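Local coordinates for protein inositol 2-dehydrogenase (PDB 4HKT) that oxidises myo-inositol to 2-keto-myo-inositol (scyllo-inosose) with NAD+ as hydride acceptor, the first step of myo-inositol breakdown, at residues Ser23-Ala28 with Ser290-Ile295. Sequence-based numbering, arbitrary orientation.
Sequences SGNADA and SFIAAI. With NA (sodium ion), chain C.
Ile292 of helix 281-297 reaches with its terminal methyl, CD1, into the turn that joins helix 13-24 to strand 28-34 of the NAD-binding Rossmann fold. Helix 281-297, from late in the chain, thus packs back onto the N-terminal domain. The tight part gathers round that methyl: Ala28 CB lies 3.7 Å from Ile292 CD1, and the side chains of Asn25 and Ile292 approach from opposite directions, Asn25 OD1 in van der Waals contact with Ile292 CD1 at 3.4 Å. An extended outer chain (chi2 167°) carries CD1 that far, and Phe6 of strand 4-9 touches both Ile292 and Ala28, continuing the apolar patch. Toward the partly exposed Asp27 the contact slackens to one brush, Asp27 CB to Ile292 CG2 at 4.2 Å, and no hydrogen bond crosses between the segments. A chi1 of -177° swings the Asn25 amide away from its own N and sets OD1 2.7 Å from Asp27 N, closing an Asx turn; the N-H of Asp27 approaches from above the plane of the Asn25 side-chain carbonyl, well bent at 131°. A leucine in place of Asn25 would probably leave Asp27 N without this acceptor and undo the Asx turn. On the backbone side, the turn wraps a sodium ion held by three carbonyl oxygens, Ser23 O and Asn25 O each at 2.5 Å and Ala28 O at 2.4 Å from the metal.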
# COMPACT_ATOMS: atom_id res chain seq x y z
N SER B 23 -2.89 -35.05 -2.19
CA SER B 23 -3.63 -35.25 -3.42
C SER B 23 -3.06 -34.39 -4.54
O SER B 23 -2.79 -34.89 -5.64
CB SER B 23 -5.11 -34.93 -3.23
OG SER B 23 -5.80 -35.00 -4.46
N GLY B 24 -2.86 -33.11 -4.25
CA GLY B 24 -2.43 -32.14 -5.25
C GLY B 24 -1.03 -32.39 -5.77
O GLY B 24 -0.67 -31.90 -6.84
N ASN B 25 -0.22 -33.12 -5.02
CA ASN B 25 1.16 -33.35 -5.43
C ASN B 25 1.25 -34.49 -6.46
O ASN B 25 0.56 -35.51 -6.36
CB ASN B 25 2.05 -33.64 -4.21
CG ASN B 25 3.51 -33.83 -4.60
OD1 ASN B 25 3.91 -34.90 -5.06
ND2 ASN B 25 4.33 -32.79 -4.38
N ALA B 26 2.13 -34.28 -7.44
CA ALA B 26 2.26 -35.15 -8.58
C ALA B 26 2.97 -36.45 -8.22
O ALA B 26 2.65 -37.50 -8.76
CB ALA B 26 3.00 -34.44 -9.70
N ASP B 27 3.93 -36.36 -7.30
CA ASP B 27 4.72 -37.54 -6.90
C ASP B 27 4.11 -38.39 -5.79
O ASP B 27 4.75 -39.32 -5.32
CB ASP B 27 6.12 -37.11 -6.51
CG ASP B 27 6.89 -36.53 -7.67
OD1 ASP B 27 6.82 -37.11 -8.77
OD2 ASP B 27 7.56 -35.49 -7.47
N ALA B 28 2.88 -38.11 -5.39
CA ALA B 28 2.32 -38.75 -4.20
C ALA B 28 0.93 -39.26 -4.45
O ALA B 28 0.19 -38.66 -5.23
CB ALA B 28 2.28 -37.76 -3.05
N SER B 290 8.57 -30.74 -0.10
CA SER B 290 9.85 -30.87 0.61
C SER B 290 9.98 -32.24 1.32
O SER B 290 11.06 -32.84 1.39
CB SER B 290 10.00 -29.74 1.61
OG SER B 290 11.21 -29.85 2.27
N PHE B 291 8.88 -32.74 1.84
CA PHE B 291 8.89 -34.02 2.56
C PHE B 291 9.26 -35.15 1.58
O PHE B 291 10.12 -35.98 1.84
CB PHE B 291 7.51 -34.26 3.17
CG PHE B 291 7.40 -35.51 3.96
CD1 PHE B 291 8.31 -35.81 4.95
CD2 PHE B 291 6.34 -36.35 3.76
CE1 PHE B 291 8.19 -36.97 5.70
CE2 PHE B 291 6.23 -37.52 4.49
CZ PHE B 291 7.14 -37.80 5.48
N ILE B 292 8.63 -35.12 0.43
CA ILE B 292 8.92 -36.08 -0.63
C ILE B 292 10.37 -35.98 -1.10
O ILE B 292 11.03 -37.00 -1.35
CB ILE B 292 7.92 -35.90 -1.77
CG1 ILE B 292 6.55 -36.36 -1.29
CG2 ILE B 292 8.36 -36.65 -3.01
CD1 ILE B 292 5.42 -35.95 -2.17
N ALA B 293 10.87 -34.76 -1.20
CA ALA B 293 12.23 -34.56 -1.63
C ALA B 293 13.15 -35.21 -0.63
O ALA B 293 14.19 -35.79 -0.99
CB ALA B 293 12.54 -33.08 -1.77
N ALA B 294 12.78 -35.11 0.64
CA ALA B 294 13.54 -35.73 1.72
C ALA B 294 13.51 -37.23 1.57
O ALA B 294 14.52 -37.87 1.80
CB ALA B 294 12.95 -35.35 3.06
N ILE B 295 12.36 -37.78 1.23
CA ILE B 295 12.22 -39.22 1.06
C ILE B 295 13.03 -39.69 -0.15
O ILE B 295 13.78 -40.67 -0.07
CB ILE B 295 10.75 -39.61 0.87
CG1 ILE B 295 9.98 -39.42 2.18
CG2 ILE B 295 10.62 -41.08 0.43
CD1 ILE B 295 8.49 -39.53 2.01
NA NA C . -1.37 -36.95 -5.81